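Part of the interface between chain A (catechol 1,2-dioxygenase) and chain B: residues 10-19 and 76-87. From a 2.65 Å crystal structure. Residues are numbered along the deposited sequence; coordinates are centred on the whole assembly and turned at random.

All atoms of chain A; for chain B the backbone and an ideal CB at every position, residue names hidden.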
ATOM      1  N   ASP A  10      18.000 -21.066  -8.542  1.00 22.06           N
ATOM      2  CA  ASP A  10      16.646 -21.591  -8.514  1.00 22.53           C
ATOM      3  C   ASP A  10      15.645 -20.456  -8.212  1.00 21.43           C
ATOM      4  O   ASP A  10      14.562 -20.388  -8.812  1.00 22.04           O
ATOM      5  CB  ASP A  10      16.559 -22.698  -7.447  1.00 26.98           C
ATOM      6  CG  ASP A  10      17.778 -23.663  -7.475  1.00 31.83           C
ATOM      7  OD1 ASP A  10      18.075 -24.231  -8.553  1.00 35.15           O
ATOM      8  OD2 ASP A  10      18.441 -23.875  -6.422  1.00 31.65           O
ATOM      9  N   ILE A  11      16.011 -19.562  -7.295  1.00 17.76           N
ATOM     10  CA  ILE A  11      15.143 -18.442  -6.929  1.00 17.25           C
ATOM     11  C   ILE A  11      15.334 -17.205  -7.823  1.00 17.37           C
ATOM     12  O   ILE A  11      14.403 -16.463  -8.050  1.00 17.32           O
ATOM     13  CB  ILE A  11      15.341 -18.030  -5.424  1.00 16.77           C
ATOM     14  CG1 ILE A  11      14.996 -19.199  -4.510  1.00 16.25           C
ATOM     15  CG2 ILE A  11      14.473 -16.848  -5.067  1.00 15.11           C
ATOM     16  CD1 ILE A  11      13.608 -19.788  -4.752  1.00 14.27           C
ATOM     17  N   GLN A  12      16.539 -16.968  -8.320  1.00 17.64           N
ATOM     18  CA  GLN A  12      16.755 -15.831  -9.194  1.00 17.43           C
ATOM     19  C   GLN A  12      16.000 -16.079 -10.493  1.00 15.91           C
ATOM     20  O   GLN A  12      15.527 -15.165 -11.145  1.00 15.27           O
ATOM     21  CB  GLN A  12      18.238 -15.689  -9.499  1.00 21.65           C
ATOM     22  CG  GLN A  12      19.133 -15.404  -8.299  1.00 26.46           C
ATOM     23  CD  GLN A  12      18.920 -14.007  -7.711  1.00 31.49           C
ATOM     24  OE1 GLN A  12      17.864 -13.694  -7.130  1.00 33.22           O
ATOM     25  NE2 GLN A  12      19.928 -13.154  -7.869  1.00 32.84           N
ATOM     26  N   ALA A  13      15.904 -17.339 -10.878  1.00 15.17           N
ATOM     27  CA  ALA A  13      15.194 -17.701 -12.097  1.00 13.24           C
ATOM     28  C   ALA A  13      13.698 -17.462 -11.889  1.00 12.05           C
ATOM     29  O   ALA A  13      12.986 -17.080 -12.814  1.00 13.43           O
ATOM     30  CB  ALA A  13      15.462 -19.178 -12.450  1.00 12.80           C
ATOM     31  N   PHE A  14      13.221 -17.686 -10.673  1.00 10.09           N
ATOM     32  CA  PHE A  14      11.812 -17.492 -10.374  1.00  8.49           C
ATOM     33  C   PHE A  14      11.397 -15.997 -10.378  1.00  7.56           C
ATOM     34  O   PHE A  14      10.360 -15.622 -10.940  1.00  5.95           O
ATOM     35  CB  PHE A  14      11.491 -18.164  -9.034  1.00  7.01           C
ATOM     36  CG  PHE A  14      10.114 -17.862  -8.511  1.00  9.57           C
ATOM     37  CD1 PHE A  14       8.991 -18.041  -9.304  1.00  8.04           C
ATOM     38  CD2 PHE A  14       9.940 -17.405  -7.203  1.00 10.06           C
ATOM     39  CE1 PHE A  14       7.728 -17.768  -8.801  1.00  8.39           C
ATOM     40  CE2 PHE A  14       8.668 -17.136  -6.702  1.00  8.65           C
ATOM     41  CZ  PHE A  14       7.570 -17.315  -7.497  1.00  7.20           C
ATOM     42  N   PHE A  15      12.217 -15.145  -9.776  1.00  7.39           N
ATOM     43  CA  PHE A  15      11.921 -13.721  -9.731  1.00  7.80           C
ATOM     44  C   PHE A  15      11.983 -13.187 -11.131  1.00  7.27           C
ATOM     45  O   PHE A  15      11.239 -12.290 -11.487  1.00  6.09           O
ATOM     46  CB  PHE A  15      12.921 -13.007  -8.824  1.00  8.31           C
ATOM     47  CG  PHE A  15      12.704 -13.295  -7.371  1.00 10.20           C
ATOM     48  CD1 PHE A  15      13.751 -13.248  -6.468  1.00 11.05           C
ATOM     49  CD2 PHE A  15      11.442 -13.647  -6.905  1.00 10.77           C
ATOM     50  CE1 PHE A  15      13.538 -13.560  -5.121  1.00 10.86           C
ATOM     51  CE2 PHE A  15      11.230 -13.955  -5.563  1.00 10.32           C
ATOM     52  CZ  PHE A  15      12.273 -13.914  -4.678  1.00  8.66           C
ATOM     53  N   ASN A  16      12.869 -13.776 -11.921  1.00  7.72           N
ATOM     54  CA  ASN A  16      13.059 -13.409 -13.310  1.00  8.76           C
ATOM     55  C   ASN A  16      11.714 -13.557 -14.068  1.00  9.96           C
ATOM     56  O   ASN A  16      11.258 -12.624 -14.755  1.00  8.27           O
ATOM     57  CB  ASN A  16      14.143 -14.327 -13.879  1.00 11.11           C
ATOM     58  CG  ASN A  16      14.864 -13.742 -15.085  1.00 13.53           C
ATOM     59  OD1 ASN A  16      15.882 -14.287 -15.543  1.00 11.52           O
ATOM     60  ND2 ASN A  16      14.340 -12.637 -15.611  1.00 15.63           N
ATOM     61  N   GLN A  17      11.053 -14.708 -13.927  1.00 10.67           N
ATOM     62  CA  GLN A  17       9.788 -14.901 -14.632  1.00 12.76           C
ATOM     63  C   GLN A  17       8.640 -14.092 -14.030  1.00 13.12           C
ATOM     64  O   GLN A  17       7.674 -13.787 -14.727  1.00 12.22           O
ATOM     65  CB  GLN A  17       9.376 -16.350 -14.623  1.00 16.76           C
ATOM     66  CG  GLN A  17      10.473 -17.320 -14.878  1.00 24.20           C
ATOM     67  CD  GLN A  17       9.937 -18.740 -14.952  1.00 27.35           C
ATOM     68  OE1 GLN A  17       9.171 -19.175 -14.072  1.00 27.56           O
ATOM     69  NE2 GLN A  17      10.340 -19.477 -16.002  1.00 27.16           N
ATOM     70  N   VAL A  18       8.715 -13.782 -12.737  1.00 12.43           N
ATOM     71  CA  VAL A  18       7.657 -13.001 -12.124  1.00 13.65           C
ATOM     72  C   VAL A  18       7.674 -11.592 -12.667  1.00 12.42           C
ATOM     73  O   VAL A  18       6.627 -11.016 -12.964  1.00 12.84           O
ATOM     74  CB  VAL A  18       7.812 -12.891 -10.622  1.00 16.08           C
ATOM     75  CG1 VAL A  18       6.776 -11.895 -10.075  1.00 19.53           C
ATOM     76  CG2 VAL A  18       7.616 -14.241  -9.985  1.00 19.85           C
ATOM     77  N   ALA A  19       8.877 -11.041 -12.779  1.00 10.81           N
ATOM     78  CA  ALA A  19       9.069  -9.697 -13.287  1.00 10.36           C
ATOM     79  C   ALA A  19       8.524  -9.551 -14.730  1.00 11.14           C
ATOM     80  O   ALA A  19       8.245  -8.439 -15.187  1.00 12.42           O
ATOM     81  CB  ALA A  19      10.539  -9.353 -13.224  1.00  8.75           C
TER
ATOM     82  N   UNK B  76       0.585 -12.238  -4.052  1.00  3.52           N
ATOM     83  CA  UNK B  76       0.331 -13.515  -4.695  1.00  2.88           C
ATOM     84  C   UNK B  76       0.766 -13.498  -6.172  1.00  2.80           C
ATOM     85  O   UNK B  76       1.382 -14.437  -6.671  1.00  2.00           O
ATOM     86  CB  UNK B  76      -1.154 -13.868  -4.583  1.00  2.88           C
ATOM     87  N   UNK B  77       0.444 -12.415  -6.862  1.00  2.34           N
ATOM     88  CA  UNK B  77       0.796 -12.317  -8.258  1.00  4.96           C
ATOM     89  C   UNK B  77       2.279 -12.118  -8.484  1.00  6.21           C
ATOM     90  O   UNK B  77       2.809 -12.532  -9.522  1.00  7.78           O
ATOM     91  CB  UNK B  77       0.019 -11.170  -8.907  1.00  4.96           C
ATOM     92  N   UNK B  78       2.965 -11.487  -7.534  1.00  4.46           N
ATOM     93  CA  UNK B  78       4.393 -11.277  -7.707  1.00  2.65           C
ATOM     94  C   UNK B  78       5.211 -12.477  -7.218  1.00  2.41           C
ATOM     95  O   UNK B  78       6.448 -12.458  -7.220  1.00  2.63           O
ATOM     96  CB  UNK B  78       4.826 -10.011  -6.966  1.00  2.65           C
ATOM     97  N   UNK B  79       4.511 -13.534  -6.821  1.00  2.05           N
ATOM     98  CA  UNK B  79       5.194 -14.736  -6.402  1.00  2.00           C
ATOM     99  C   UNK B  79       5.745 -14.676  -5.008  1.00  2.00           C
ATOM    100  O   UNK B  79       6.459 -15.594  -4.581  1.00  3.34           O
ATOM    101  CB  UNK B  79       6.332 -15.046  -7.376  1.00  2.00           C
ATOM    102  N   UNK B  80       5.413 -13.597  -4.302  1.00  2.00           N
ATOM    103  CA  UNK B  80       5.841 -13.386  -2.919  1.00  3.01           C
ATOM    104  C   UNK B  80       5.202 -14.443  -1.988  1.00  2.31           C
ATOM    105  O   UNK B  80       5.838 -14.968  -1.081  1.00  2.00           O
ATOM    106  CB  UNK B  80       5.470 -11.974  -2.460  1.00  3.01           C
ATOM    107  N   UNK B  81       3.948 -14.781  -2.226  1.00  2.00           N
ATOM    108  CA  UNK B  81       3.328 -15.774  -1.370  1.00  3.82           C
ATOM    109  C   UNK B  81       3.967 -17.155  -1.611  1.00  5.22           C
ATOM    110  O   UNK B  81       4.280 -17.888  -0.651  1.00  4.97           O
ATOM    111  CB  UNK B  81       1.819 -15.823  -1.619  1.00  3.82           C
ATOM    112  N   UNK B  82       4.171 -17.521  -2.877  1.00  5.85           N
ATOM    113  CA  UNK B  82       4.809 -18.816  -3.142  1.00  7.05           C
ATOM    114  C   UNK B  82       6.191 -18.858  -2.471  1.00  7.82           C
ATOM    115  O   UNK B  82       6.553 -19.870  -1.814  1.00  7.43           O
ATOM    116  CB  UNK B  82       4.934 -19.060  -4.647  1.00  7.05           C
ATOM    117  N   UNK B  83       6.946 -17.761  -2.632  1.00  5.89           N
ATOM    118  CA  UNK B  83       8.277 -17.652  -2.056  1.00  4.85           C
ATOM    119  C   UNK B  83       8.290 -17.947  -0.551  1.00  5.23           C
ATOM    120  O   UNK B  83       9.240 -18.556  -0.034  1.00  4.65           O
ATOM    121  CB  UNK B  83       8.838 -16.252  -2.316  1.00  4.85           C
ATOM    122  N   UNK B  84       7.262 -17.499   0.164  1.00  3.31           N
ATOM    123  CA  UNK B  84       7.233 -17.782   1.586  1.00  4.29           C
ATOM    124  C   UNK B  84       7.119 -19.281   1.835  1.00  4.79           C
ATOM    125  O   UNK B  84       7.805 -19.802   2.713  1.00  5.45           O
ATOM    126  CB  UNK B  84       6.074 -17.040   2.254  1.00  4.29           C
ATOM    127  N   UNK B  85       6.278 -19.987   1.077  1.00  5.16           N
ATOM    128  CA  UNK B  85       6.165 -21.427   1.306  1.00  6.28           C
ATOM    129  C   UNK B  85       7.504 -22.107   0.986  1.00  7.73           C
ATOM    130  O   UNK B  85       7.859 -23.118   1.609  1.00  6.70           O
ATOM    131  CB  UNK B  85       5.040 -22.023   0.458  1.00  6.28           C
ATOM    132  N   UNK B  86       8.243 -21.561   0.021  1.00  6.22           N
ATOM    133  CA  UNK B  86       9.518 -22.162  -0.332  1.00  7.55           C
ATOM    134  C   UNK B  86      10.479 -22.075   0.819  1.00  8.49           C
ATOM    135  O   UNK B  86      11.197 -23.033   1.125  1.00  8.84           O
ATOM    136  CB  UNK B  86      10.115 -21.490  -1.570  1.00  7.55           C
ATOM    137  N   UNK B  87      10.468 -20.913   1.456  1.00  9.43           N
ATOM    138  CA  UNK B  87      11.342 -20.627   2.577  1.00  9.94           C
ATOM    139  C   UNK B  87      10.863 -21.411   3.789  1.00  8.85           C
ATOM    140  O   UNK B  87      11.662 -21.807   4.631  1.00  8.37           O
ATOM    141  CB  UNK B  87      11.383 -19.127   2.875  1.00  9.94           C
TER

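The chain A helix offers an apolar row, Ile A11, Phe A14, Phe A15 and Val A18, to chain B, whose helix from 80 to 87 runs nearly antiparallel to it (167°, axes 11.6 Å apart at closest approach). No hydrogen bond crosses between the stretches.

At positions 76 and 77 an ideal CB has nothing of chain A within 5.5 Å, and this contact sets no preference; they are Ala B76 and Gly B77. The CB of position 78 points sideways, near the CG1 methyl of Val A18, where an aliphatic residue would serve. It is Leu B78, whose CB lies 4.1 Å from Val A18 CG1; its backbone comes closer, with Leu B78 O 2.9 Å from Val A18 CG1.

Position 79 is the most restrictive. Its phi is positive (79°), in a Schellman turn that closes one helix just before the next begins, and its CB direction runs straight into chain A: an ideal CB would sit 2.6 Å from Phe A14 CZ, a clash, and 3.0 Å from Val A18 CG2. Backbone and neighbour both call for glycine, and Gly B79 is found. With no side chain in the way, the edge of the Phe A14 ring reaches its carbonyl, Phe A14 CE2 to Gly B79 O being 3.4 Å, while the same oxygen accepts the helical bond from position 83.

At 80 the CA-to-CB bond points away from chain A and 81 is out of reach, so the contact constrains neither; they are Ile B80 and Glu B81. At 82 the CB points toward chain A, 4.3 Å from Phe A14 CZ, so a flat or aliphatic group could cover the ring. His B82, with chi1 t, sets its edge toward the Phe A14 face in an offset edge-to-face pair, planes at 85° and CD2 3.8 Å from Phe A14 CZ.

Position 83 faces Phe A14 and Phe A15, with Ile A11 farther along, a site for a large apolar side chain, aromatic or aliphatic. Phe B83 also adopts t: its CD1 comes to 4.0 Å from Phe A15 CZ, the rings inclined at 51°, and its CE1 to 4.4 Å from Ile A11 CG2.

Positions 84 and 85 are out of reach of chain A, so many residues would do; they are Leu B84 and Asp B85. At 86 the CB again points toward chain A, 5.0 Å from Ile A11 CD1, leaving room for a branched aliphatic or methionine. Leu B86 fills it, CD1 meeting Ile A11 CD1 at 3.8 Å. Position 87 is likewise out of reach; it is Leu B87.

Chain B, residues 76-87: AGLGIEHFLDLL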
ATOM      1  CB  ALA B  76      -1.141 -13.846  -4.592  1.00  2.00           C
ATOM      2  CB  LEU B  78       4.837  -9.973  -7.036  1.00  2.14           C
ATOM      3  CG  LEU B  78       4.102  -8.730  -7.543  1.00  2.00           C
ATOM      4  CD1 LEU B  78       5.000  -7.543  -7.363  1.00  4.14           C
ATOM      5  CD2 LEU B  78       3.769  -8.825  -9.007  1.00  3.30           C
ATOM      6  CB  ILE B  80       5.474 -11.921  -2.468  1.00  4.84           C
ATOM      7  CG1 ILE B  80       6.580 -10.929  -2.843  1.00  2.99           C
ATOM      8  CG2 ILE B  80       5.188 -11.883  -0.984  1.00  8.33           C
ATOM      9  CD1 ILE B  80       7.875 -11.180  -2.077  1.00  2.00           C
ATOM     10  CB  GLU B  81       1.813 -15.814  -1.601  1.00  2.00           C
ATOM     11  CG  GLU B  81       1.088 -16.376  -0.429  1.00  2.00           C
ATOM     12  CD  GLU B  81      -0.399 -16.190  -0.512  1.00  2.62           C
ATOM     13  OE1 GLU B  81      -1.119 -16.766   0.335  1.00  2.00           O
ATOM     14  OE2 GLU B  81      -0.855 -15.458  -1.416  1.00  6.55           O
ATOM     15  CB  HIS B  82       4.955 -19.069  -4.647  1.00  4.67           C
ATOM     16  CG  HIS B  82       5.692 -20.333  -4.984  1.00  3.09           C
ATOM     17  ND1 HIS B  82       5.326 -21.565  -4.497  1.00  3.03           N
ATOM     18  CD2 HIS B  82       6.749 -20.559  -5.797  1.00  4.36           C
ATOM     19  CE1 HIS B  82       6.119 -22.495  -4.993  1.00  2.00           C
ATOM     20  NE2 HIS B  82       6.990 -21.911  -5.787  1.00  2.16           N
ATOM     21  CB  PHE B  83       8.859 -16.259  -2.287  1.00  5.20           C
ATOM     22  CG  PHE B  83      10.143 -16.027  -1.538  1.00  5.37           C
ATOM     23  CD1 PHE B  83      11.321 -16.662  -1.929  1.00  4.37           C
ATOM     24  CD2 PHE B  83      10.149 -15.265  -0.366  1.00  5.70           C
ATOM     25  CE1 PHE B  83      12.483 -16.550  -1.168  1.00  4.14           C
ATOM     26  CE2 PHE B  83      11.316 -15.145   0.404  1.00  6.45           C
ATOM     27  CZ  PHE B  83      12.484 -15.793  -0.002  1.00  4.92           C
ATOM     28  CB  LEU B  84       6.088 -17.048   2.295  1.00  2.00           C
ATOM     29  CG  LEU B  84       6.217 -15.538   2.405  1.00  2.17           C
ATOM     30  CD1 LEU B  84       4.907 -14.944   2.892  1.00  2.00           C
ATOM     31  CD2 LEU B  84       7.404 -15.194   3.342  1.00  2.00           C
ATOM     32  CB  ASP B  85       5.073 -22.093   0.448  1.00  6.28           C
ATOM     33  CG  ASP B  85       3.672 -21.572   0.723  1.00  5.76           C
ATOM     34  OD1 ASP B  85       3.306 -21.303   1.879  1.00  5.16           O
ATOM     35  OD2 ASP B  85       2.908 -21.474  -0.245  1.00  6.01           O
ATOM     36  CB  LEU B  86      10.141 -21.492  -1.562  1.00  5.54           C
ATOM     37  CG  LEU B  86       9.422 -21.825  -2.878  1.00  6.34           C
ATOM     38  CD1 LEU B  86      10.184 -21.271  -4.061  1.00  2.00           C
ATOM     39  CD2 LEU B  86       9.273 -23.340  -2.997  1.00  2.49           C
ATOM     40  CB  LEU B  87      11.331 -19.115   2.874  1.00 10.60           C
ATOM     41  CG  LEU B  87      12.357 -18.540   3.859  1.00 11.37           C
ATOM     42  CD1 LEU B  87      13.746 -18.644   3.259  1.00 12.36           C
ATOM     43  CD2 LEU B  87      12.043 -17.078   4.137  1.00 12.92           C
TER
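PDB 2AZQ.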